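Local structure of inositol-1,4,5-trisphosphate 5-phosphatase 1 (Schizosaccharomyces pombe, 1I9Z) at residues D283-Q297 and D305-I317. The protein removes the 5-phosphate from soluble and lipid inositol phosphates, through a catalytic domain that is the part of the longer synaptojanin-like protein described here. Numbering follows the deposited sequence.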
ATOM      1  N   ASP A 283      -8.334   2.641  -9.769  1.00 13.25           N
ATOM      2  CA  ASP A 283      -7.898   2.447  -8.342  1.00 14.56           C
ATOM      3  C   ASP A 283      -7.266   1.090  -8.137  1.00 15.47           C
ATOM      4  O   ASP A 283      -7.909   0.091  -8.387  1.00 17.02           O
ATOM      5  CB  ASP A 283      -9.151   2.618  -7.469  1.00 13.52           C
ATOM      6  CG  ASP A 283      -9.817   3.953  -7.797  1.00 13.43           C
ATOM      7  OD1 ASP A 283      -9.268   4.992  -7.351  1.00 17.00           O
ATOM      8  OD2 ASP A 283     -10.808   4.002  -8.602  1.00 16.14           O
ATOM      9  N   ARG A 284      -6.021   1.081  -7.677  1.00 13.79           N
ATOM     10  CA  ARG A 284      -5.270  -0.208  -7.611  1.00 12.02           C
ATOM     11  C   ARG A 284      -4.432  -0.307  -6.381  1.00 13.19           C
ATOM     12  O   ARG A 284      -4.038   0.722  -5.776  1.00 13.56           O
ATOM     13  CB  ARG A 284      -4.360  -0.282  -8.863  1.00 13.11           C
ATOM     14  CG  ARG A 284      -5.102   0.073 -10.187  1.00 14.34           C
ATOM     15  CD  ARG A 284      -6.012  -1.056 -10.665  1.00 14.59           C
ATOM     16  NE  ARG A 284      -5.339  -2.135 -11.419  1.00 14.80           N
ATOM     17  CZ  ARG A 284      -5.207  -2.123 -12.758  1.00 16.94           C
ATOM     18  NH1 ARG A 284      -4.597  -3.141 -13.355  1.00 15.15           N
ATOM     19  NH2 ARG A 284      -5.673  -1.109 -13.509  1.00 15.66           N
ATOM     20  N   ILE A 285      -4.156  -1.539  -5.970  1.00 12.62           N
ATOM     21  CA  ILE A 285      -3.250  -1.767  -4.824  1.00 12.30           C
ATOM     22  C   ILE A 285      -2.257  -2.811  -5.304  1.00 13.91           C
ATOM     23  O   ILE A 285      -2.677  -3.871  -5.744  1.00 15.04           O
ATOM     24  CB  ILE A 285      -4.022  -2.260  -3.595  1.00 12.71           C
ATOM     25  CG1 ILE A 285      -4.993  -1.160  -3.151  1.00 12.72           C
ATOM     26  CG2 ILE A 285      -3.105  -2.592  -2.401  1.00 10.87           C
ATOM     27  CD1 ILE A 285      -6.115  -1.773  -2.143  1.00 14.17           C
ATOM     28  N   LEU A 286      -0.968  -2.478  -5.241  1.00 15.11           N
ATOM     29  CA  LEU A 286       0.136  -3.351  -5.684  1.00 17.44           C
ATOM     30  C   LEU A 286       1.102  -3.574  -4.510  1.00 18.22           C
ATOM     31  O   LEU A 286       1.224  -2.676  -3.650  1.00 17.11           O
ATOM     32  CB  LEU A 286       0.949  -2.669  -6.800  1.00 17.15           C
ATOM     33  CG  LEU A 286       0.087  -2.165  -7.970  1.00 17.45           C
ATOM     34  CD1 LEU A 286       1.069  -1.433  -8.923  1.00 17.46           C
ATOM     35  CD2 LEU A 286      -0.679  -3.312  -8.686  1.00 16.62           C
ATOM     36  N   TYR A 287       1.799  -4.734  -4.452  1.00 16.45           N
ATOM     37  CA  TYR A 287       2.694  -4.941  -3.317  1.00 18.46           C
ATOM     38  C   TYR A 287       3.987  -5.554  -3.802  1.00 20.14           C
ATOM     39  O   TYR A 287       4.043  -6.221  -4.877  1.00 21.69           O
ATOM     40  CB  TYR A 287       2.054  -5.848  -2.239  1.00 18.73           C
ATOM     41  CG  TYR A 287       1.848  -7.305  -2.697  1.00 22.21           C
ATOM     42  CD1 TYR A 287       2.823  -8.280  -2.453  1.00 22.70           C
ATOM     43  CD2 TYR A 287       0.704  -7.678  -3.370  1.00 20.73           C
ATOM     44  CE1 TYR A 287       2.646  -9.613  -2.891  1.00 25.43           C
ATOM     45  CE2 TYR A 287       0.508  -8.996  -3.820  1.00 23.72           C
ATOM     46  CZ  TYR A 287       1.510  -9.952  -3.565  1.00 25.56           C
ATOM     47  OH  TYR A 287       1.339 -11.239  -4.028  1.00 28.01           O
ATOM     48  N   ARG A 288       5.019  -5.316  -3.024  1.00 19.40           N
ATOM     49  CA  ARG A 288       6.315  -5.820  -3.400  1.00 23.23           C
ATOM     50  C   ARG A 288       6.905  -6.425  -2.138  1.00 23.24           C
ATOM     51  O   ARG A 288       6.810  -5.833  -1.046  1.00 22.44           O
ATOM     52  CB  ARG A 288       7.178  -4.701  -3.944  1.00 24.09           C
ATOM     53  CG  ARG A 288       8.490  -5.254  -4.419  1.00 28.10           C
ATOM     54  CD  ARG A 288       9.634  -4.301  -4.387  1.00 34.43           C
ATOM     55  NE  ARG A 288       9.915  -3.741  -5.690  1.00 39.02           N
ATOM     56  CZ  ARG A 288      11.133  -3.455  -6.169  1.00 39.37           C
ATOM     57  NH1 ARG A 288      12.243  -3.688  -5.459  1.00 42.34           N
ATOM     58  NH2 ARG A 288      11.232  -2.884  -7.361  1.00 35.24           N
ATOM     59  N   GLY A 289       7.485  -7.617  -2.268  1.00 23.64           N
ATOM     60  CA  GLY A 289       8.027  -8.288  -1.098  1.00 23.22           C
ATOM     61  C   GLY A 289       7.117  -9.438  -0.727  1.00 24.99           C
ATOM     62  O   GLY A 289       5.989  -9.582  -1.297  1.00 25.35           O
ATOM     63  N   GLU A 290       7.551 -10.229   0.256  1.00 25.84           N
ATOM     64  CA  GLU A 290       6.824 -11.430   0.656  1.00 27.76           C
ATOM     65  C   GLU A 290       5.589 -11.351   1.528  1.00 25.85           C
ATOM     66  O   GLU A 290       5.415 -12.162   2.420  1.00 26.55           O
ATOM     67  CB  GLU A 290       7.796 -12.489   1.256  1.00 31.89           C
ATOM     68  CG  GLU A 290       8.988 -12.860   0.356  1.00 38.06           C
ATOM     69  CD  GLU A 290       8.624 -13.104  -1.128  1.00 43.39           C
ATOM     70  OE1 GLU A 290       7.665 -13.873  -1.433  1.00 45.95           O
ATOM     71  OE2 GLU A 290       9.325 -12.529  -2.008  1.00 47.50           O
ATOM     72  N   LEU A 291       4.685 -10.425   1.215  1.00 24.37           N
ATOM     73  CA  LEU A 291       3.430 -10.339   1.933  1.00 24.05           C
ATOM     74  C   LEU A 291       2.580 -11.508   1.480  1.00 24.64           C
ATOM     75  O   LEU A 291       2.782 -12.003   0.377  1.00 26.07           O
ATOM     76  CB  LEU A 291       2.675  -9.042   1.555  1.00 23.47           C
ATOM     77  CG  LEU A 291       3.275  -7.782   2.154  1.00 22.75           C
ATOM     78  CD1 LEU A 291       2.524  -6.511   1.631  1.00 21.69           C
ATOM     79  CD2 LEU A 291       3.150  -7.915   3.696  1.00 22.98           C
ATOM     80  N   VAL A 292       1.636 -11.945   2.301  1.00 24.30           N
ATOM     81  CA  VAL A 292       0.701 -12.995   1.865  1.00 24.39           C
ATOM     82  C   VAL A 292      -0.619 -12.261   1.618  1.00 22.98           C
ATOM     83  O   VAL A 292      -1.254 -11.797   2.552  1.00 23.53           O
ATOM     84  CB  VAL A 292       0.502 -14.063   2.956  1.00 25.63           C
ATOM     85  CG1 VAL A 292      -0.586 -15.076   2.497  1.00 28.33           C
ATOM     86  CG2 VAL A 292       1.856 -14.777   3.219  1.00 27.17           C
ATOM     87  N   PRO A 293      -1.035 -12.121   0.348  1.00 23.81           N
ATOM     88  CA  PRO A 293      -2.281 -11.431   0.004  1.00 22.69           C
ATOM     89  C   PRO A 293      -3.513 -12.259   0.184  1.00 24.53           C
ATOM     90  O   PRO A 293      -3.524 -13.486  -0.076  1.00 24.65           O
ATOM     91  CB  PRO A 293      -2.062 -11.039  -1.461  1.00 22.52           C
ATOM     92  CG  PRO A 293      -1.265 -12.257  -1.966  1.00 22.80           C
ATOM     93  CD  PRO A 293      -0.262 -12.463  -0.872  1.00 22.76           C
ATOM     94  N   HIS A 294      -4.574 -11.622   0.655  1.00 23.21           N
ATOM     95  CA  HIS A 294      -5.793 -12.331   0.828  1.00 25.38           C
ATOM     96  C   HIS A 294      -6.893 -11.789  -0.055  1.00 23.89           C
ATOM     97  O   HIS A 294      -7.170 -12.362  -1.117  1.00 25.92           O
ATOM     98  CB  HIS A 294      -6.181 -12.361   2.310  1.00 27.49           C
ATOM     99  CG  HIS A 294      -5.365 -13.348   3.092  1.00 33.74           C
ATOM    100  ND1 HIS A 294      -4.154 -13.033   3.675  1.00 37.01           N
ATOM    101  CD2 HIS A 294      -5.545 -14.675   3.311  1.00 36.53           C
ATOM    102  CE1 HIS A 294      -3.624 -14.117   4.218  1.00 36.69           C
ATOM    103  NE2 HIS A 294      -4.448 -15.128   4.011  1.00 38.81           N
ATOM    104  N   SER A 295      -7.487 -10.675   0.325  1.00 21.38           N
ATOM    105  CA  SER A 295      -8.608 -10.101  -0.431  1.00 20.50           C
ATOM    106  C   SER A 295      -8.207  -8.880  -1.248  1.00 18.62           C
ATOM    107  O   SER A 295      -7.211  -8.197  -0.941  1.00 17.35           O
ATOM    108  CB  SER A 295      -9.735  -9.677   0.526  1.00 24.05           C
ATOM    109  OG  SER A 295     -10.175 -10.781   1.271  1.00 25.07           O
ATOM    110  N   TYR A 296      -8.982  -8.610  -2.292  1.00 16.62           N
ATOM    111  CA  TYR A 296      -8.750  -7.405  -3.118  1.00 16.21           C
ATOM    112  C   TYR A 296     -10.098  -7.117  -3.711  1.00 17.94           C
ATOM    113  O   TYR A 296     -10.531  -7.804  -4.668  1.00 17.66           O
ATOM    114  CB  TYR A 296      -7.731  -7.704  -4.240  1.00 16.78           C
ATOM    115  CG  TYR A 296      -7.351  -6.549  -5.164  1.00 14.42           C
ATOM    116  CD1 TYR A 296      -6.922  -6.793  -6.451  1.00 14.03           C
ATOM    117  CD2 TYR A 296      -7.305  -5.202  -4.695  1.00 15.65           C
ATOM    118  CE1 TYR A 296      -6.400  -5.763  -7.259  1.00 14.72           C
ATOM    119  CE2 TYR A 296      -6.830  -4.164  -5.510  1.00 13.91           C
ATOM    120  CZ  TYR A 296      -6.352  -4.448  -6.786  1.00 14.48           C
ATOM    121  OH  TYR A 296      -5.752  -3.435  -7.552  1.00 16.28           O
ATOM    122  N   GLN A 297     -10.769  -6.080  -3.230  1.00 16.94           N
ATOM    123  CA  GLN A 297     -12.136  -5.827  -3.723  1.00 17.40           C
ATOM    124  C   GLN A 297     -12.497  -4.345  -3.744  1.00 17.74           C
ATOM    125  O   GLN A 297     -11.849  -3.533  -3.048  1.00 16.88           O
ATOM    126  CB  GLN A 297     -13.153  -6.441  -2.730  1.00 19.08           C
ATOM    127  CG  GLN A 297     -13.415  -7.957  -2.839  1.00 24.36           C
ATOM    128  CD  GLN A 297     -13.730  -8.399  -4.276  1.00 29.19           C
ATOM    129  OE1 GLN A 297     -14.503  -7.740  -5.035  1.00 28.66           O
ATOM    130  NE2 GLN A 297     -13.113  -9.505  -4.677  1.00 30.48           N
ATOM    131  N   ASP A 305     -17.512   9.632  -7.586  1.00 14.52           N
ATOM    132  CA  ASP A 305     -17.652   9.040  -8.916  1.00 17.65           C
ATOM    133  C   ASP A 305     -16.703   7.820  -9.006  1.00 15.71           C
ATOM    134  O   ASP A 305     -16.680   7.113 -10.008  1.00 14.60           O
ATOM    135  CB  ASP A 305     -17.385  10.063 -10.023  1.00 17.01           C
ATOM    136  CG  ASP A 305     -16.063  10.787  -9.860  1.00 20.33           C
ATOM    137  OD1 ASP A 305     -15.295  10.634  -8.870  1.00 16.38           O
ATOM    138  OD2 ASP A 305     -15.809  11.535 -10.809  1.00 23.44           O
ATOM    139  N   HIS A 306     -15.935   7.546  -7.957  1.00 15.44           N
ATOM    140  CA  HIS A 306     -15.150   6.298  -7.891  1.00 14.42           C
ATOM    141  C   HIS A 306     -15.691   5.426  -6.768  1.00 17.26           C
ATOM    142  O   HIS A 306     -16.234   5.939  -5.772  1.00 15.06           O
ATOM    143  CB  HIS A 306     -13.685   6.508  -7.471  1.00 13.59           C
ATOM    144  CG  HIS A 306     -12.864   7.228  -8.480  1.00 11.08           C
ATOM    145  ND1 HIS A 306     -11.711   6.691  -9.028  1.00 13.82           N
ATOM    146  CD2 HIS A 306     -12.975   8.479  -8.973  1.00 13.97           C
ATOM    147  CE1 HIS A 306     -11.141   7.600  -9.811  1.00 12.78           C
ATOM    148  NE2 HIS A 306     -11.891   8.698  -9.792  1.00 15.74           N
ATOM    149  N   ARG A 307     -15.548   4.109  -6.903  1.00 15.84           N
ATOM    150  CA  ARG A 307     -15.817   3.219  -5.740  1.00 14.07           C
ATOM    151  C   ARG A 307     -14.532   3.058  -4.994  1.00 14.13           C
ATOM    152  O   ARG A 307     -13.449   3.103  -5.607  1.00 12.84           O
ATOM    153  CB  ARG A 307     -16.194   1.798  -6.149  1.00 12.68           C
ATOM    154  CG  ARG A 307     -17.509   1.745  -6.908  1.00 13.18           C
ATOM    155  CD  ARG A 307     -18.749   1.645  -5.845  1.00 13.97           C
ATOM    156  NE  ARG A 307     -19.933   1.641  -6.681  1.00 15.39           N
ATOM    157  CZ  ARG A 307     -20.601   2.706  -7.094  1.00 18.49           C
ATOM    158  NH1 ARG A 307     -20.305   3.963  -6.704  1.00 16.00           N
ATOM    159  NH2 ARG A 307     -21.478   2.541  -8.106  1.00 18.66           N
ATOM    160  N   PRO A 308     -14.594   2.913  -3.655  1.00 14.41           N
ATOM    161  CA  PRO A 308     -13.423   2.708  -2.822  1.00 16.00           C
ATOM    162  C   PRO A 308     -13.023   1.231  -2.990  1.00 15.28           C
ATOM    163  O   PRO A 308     -13.862   0.388  -3.440  1.00 15.69           O
ATOM    164  CB  PRO A 308     -13.919   3.014  -1.367  1.00 16.24           C
ATOM    165  CG  PRO A 308     -15.401   2.754  -1.431  1.00 18.93           C
ATOM    166  CD  PRO A 308     -15.865   2.931  -2.885  1.00 15.19           C
ATOM    167  N   ILE A 309     -11.763   0.917  -2.670  1.00 14.98           N
ATOM    168  CA  ILE A 309     -11.283  -0.477  -2.759  1.00 14.03           C
ATOM    169  C   ILE A 309     -10.446  -0.805  -1.512  1.00 14.93           C
ATOM    170  O   ILE A 309     -10.112   0.092  -0.696  1.00 14.52           O
ATOM    171  CB  ILE A 309     -10.368  -0.704  -4.001  1.00 13.98           C
ATOM    172  CG1 ILE A 309      -9.184   0.262  -3.971  1.00 14.34           C
ATOM    173  CG2 ILE A 309     -11.166  -0.473  -5.277  1.00 14.87           C
ATOM    174  CD1 ILE A 309      -8.034  -0.093  -4.999  1.00 13.66           C
ATOM    175  N   TYR A 310     -10.173  -2.089  -1.296  1.00 15.52           N
ATOM    176  CA  TYR A 310      -9.287  -2.463  -0.208  1.00 14.37           C
ATOM    177  C   TYR A 310      -8.562  -3.755  -0.564  1.00 16.44           C
ATOM    178  O   TYR A 310      -8.984  -4.490  -1.488  1.00 16.76           O
ATOM    179  CB  TYR A 310     -10.033  -2.635   1.145  1.00 14.40           C
ATOM    180  CG  TYR A 310     -10.941  -3.860   1.178  1.00 15.24           C
ATOM    181  CD1 TYR A 310     -10.444  -5.097   1.608  1.00 16.84           C
ATOM    182  CD2 TYR A 310     -12.230  -3.792   0.708  1.00 15.86           C
ATOM    183  CE1 TYR A 310     -11.241  -6.252   1.583  1.00 17.90           C
ATOM    184  CE2 TYR A 310     -13.042  -4.959   0.637  1.00 18.56           C
ATOM    185  CZ  TYR A 310     -12.548  -6.154   1.082  1.00 20.00           C
ATOM    186  OH  TYR A 310     -13.367  -7.270   1.092  1.00 20.00           O
ATOM    187  N   ALA A 311      -7.492  -4.037   0.174  1.00 15.01           N
ATOM    188  CA  ALA A 311      -6.767  -5.286   0.009  1.00 16.59           C
ATOM    189  C   ALA A 311      -6.355  -5.677   1.424  1.00 19.36           C
ATOM    190  O   ALA A 311      -6.153  -4.783   2.287  1.00 18.74           O
ATOM    191  CB  ALA A 311      -5.497  -5.081  -0.894  1.00 12.99           C
ATOM    192  N   THR A 312      -6.241  -6.997   1.683  1.00 18.47           N
ATOM    193  CA  THR A 312      -5.777  -7.443   2.992  1.00 18.71           C
ATOM    194  C   THR A 312      -4.510  -8.296   2.833  1.00 20.05           C
ATOM    195  O   THR A 312      -4.304  -8.976   1.795  1.00 20.06           O
ATOM    196  CB  THR A 312      -6.856  -8.263   3.726  1.00 19.23           C
ATOM    197  OG1 THR A 312      -7.301  -9.330   2.875  1.00 20.65           O
ATOM    198  CG2 THR A 312      -8.015  -7.393   4.083  1.00 21.90           C
ATOM    199  N   TYR A 313      -3.665  -8.251   3.848  1.00 19.45           N
ATOM    200  CA  TYR A 313      -2.405  -9.010   3.845  1.00 21.01           C
ATOM    201  C   TYR A 313      -2.051  -9.545   5.223  1.00 22.72           C
ATOM    202  O   TYR A 313      -2.542  -9.049   6.259  1.00 22.65           O
ATOM    203  CB  TYR A 313      -1.222  -8.122   3.474  1.00 19.08           C
ATOM    204  CG  TYR A 313      -1.356  -7.412   2.152  1.00 21.06           C
ATOM    205  CD1 TYR A 313      -1.889  -6.120   2.063  1.00 19.31           C
ATOM    206  CD2 TYR A 313      -0.984  -8.061   0.983  1.00 18.27           C
ATOM    207  CE1 TYR A 313      -2.060  -5.478   0.809  1.00 21.11           C
ATOM    208  CE2 TYR A 313      -1.143  -7.444  -0.290  1.00 20.52           C
ATOM    209  CZ  TYR A 313      -1.692  -6.145  -0.362  1.00 21.33           C
ATOM    210  OH  TYR A 313      -1.843  -5.531  -1.558  1.00 20.53           O
ATOM    211  N   GLU A 314      -1.211 -10.579   5.212  1.00 24.11           N
ATOM    212  CA  GLU A 314      -0.626 -11.083   6.440  1.00 26.97           C
ATOM    213  C   GLU A 314       0.818 -10.764   6.206  1.00 27.80           C
ATOM    214  O   GLU A 314       1.323 -11.026   5.117  1.00 29.05           O
ATOM    215  CB  GLU A 314      -0.789 -12.583   6.609  1.00 29.76           C
ATOM    216  CG  GLU A 314      -2.119 -12.951   7.194  1.00 34.65           C
ATOM    217  CD  GLU A 314      -2.186 -14.436   7.518  1.00 38.97           C
ATOM    218  OE1 GLU A 314      -2.099 -15.273   6.584  1.00 41.02           O
ATOM    219  OE2 GLU A 314      -2.309 -14.746   8.714  1.00 42.57           O
ATOM    220  N   ALA A 315       1.500 -10.215   7.212  1.00 26.17           N
ATOM    221  CA  ALA A 315       2.889  -9.845   7.041  1.00 25.36           C
ATOM    222  C   ALA A 315       3.679 -10.514   8.153  1.00 26.21           C
ATOM    223  O   ALA A 315       3.391 -10.297   9.337  1.00 24.16           O
ATOM    224  CB  ALA A 315       3.046  -8.314   7.137  1.00 26.57           C
ATOM    225  N   ASN A 316       4.619 -11.371   7.755  1.00 25.85           N
ATOM    226  CA  ASN A 316       5.453 -12.062   8.702  1.00 27.17           C
ATOM    227  C   ASN A 316       6.502 -11.092   9.183  1.00 26.25           C
ATOM    228  O   ASN A 316       7.233 -10.504   8.386  1.00 26.58           O
ATOM    229  CB  ASN A 316       6.126 -13.278   8.058  1.00 30.22           C
ATOM    230  CG  ASN A 316       6.903 -14.093   9.100  1.00 34.78           C
ATOM    231  OD1 ASN A 316       8.128 -14.000   9.203  1.00 36.95           O
ATOM    232  ND2 ASN A 316       6.172 -14.850   9.918  1.00 36.84           N
ATOM    233  N   ILE A 317       6.562 -10.959  10.499  1.00 26.22           N
ATOM    234  CA  ILE A 317       7.448 -10.053  11.228  1.00 29.42           C
ATOM    235  C   ILE A 317       8.503 -10.848  11.991  1.00 28.88           C
ATOM    236  O   ILE A 317       8.216 -11.930  12.469  1.00 29.86           O
ATOM    237  CB  ILE A 317       6.560  -9.198  12.260  1.00 30.63           C
ATOM    238  CG1 ILE A 317       6.304  -7.833  11.643  1.00 33.58           C
ATOM    239  CG2 ILE A 317       7.198  -9.048  13.695  1.00 32.23           C
ATOM    240  CD1 ILE A 317       5.977  -7.894  10.239  1.00 32.85           C
TER
HETATM  241  O   HOH W   1       4.335 -12.306   5.085  1.00 32.67           O
HETATM  242  O   HOH W   2      -4.419  -8.688  -1.002  1.00 17.14           O
HETATM  243  O   HOH W   3     -12.158  -9.596   3.182  1.00 36.03           O
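Strand 292-297 pairs antiparallel with strand 309-317: Val-292 and Glu-314 form one hydrogen-bonded pair, Gln-297 and Tyr-310 another. Between them a beta bulge shifts the register by one; Thr-312 suits it, its hydroxyl replacing a backbone acceptor: OG1 accepts the Ser-295 N at 2.9 Å while its O takes the N of His-294. Strand 283-288 belongs to a second sheet and crosses strand 309-317 at -18°, the axes 7.5 Å apart.

Aliphatic and aromatic side chains pack between the two sheets. Ile-285 sets CG1 against CD1 of Ile-309 at 3.7 Å and CD1 on the methyl of Ala-311, small enough to admit it. The chi1 of Tyr-313 (-56°) sets CG beside the backbone N, carrying the ring toward the face of Tyr-287 in an offset edge-to-face pair, planes 64° apart. Leu-291 lays CD1 over one Tyr-313 face, 4.1 Å from the centroid, while its CD2 presses on Ala-315 CB. Tyr-296 reaches across to strand 283-288, where its OH accepts the N of Ile-285 at 2.9 Å and also bonds Glu-252.

At the far end, His-306 ND1 gives an almost straight bond (2.9 Å) to the syn lone pair of Asp-283 OD2, which Thr-260 also bonds. An alanine here would lack the carboxylate, so His-306 ND1 and Thr-260 would probably lose their shared partner and the His-306 ring be freer to turn.

This hairpin, packed on the other sheet's edge strand, is part of the two-sheet DNase I-like core; the His-306 side chain lies about 5 Å from both the bound calcium ion and the inositol bisphosphate, and Asp-305 touches the latter.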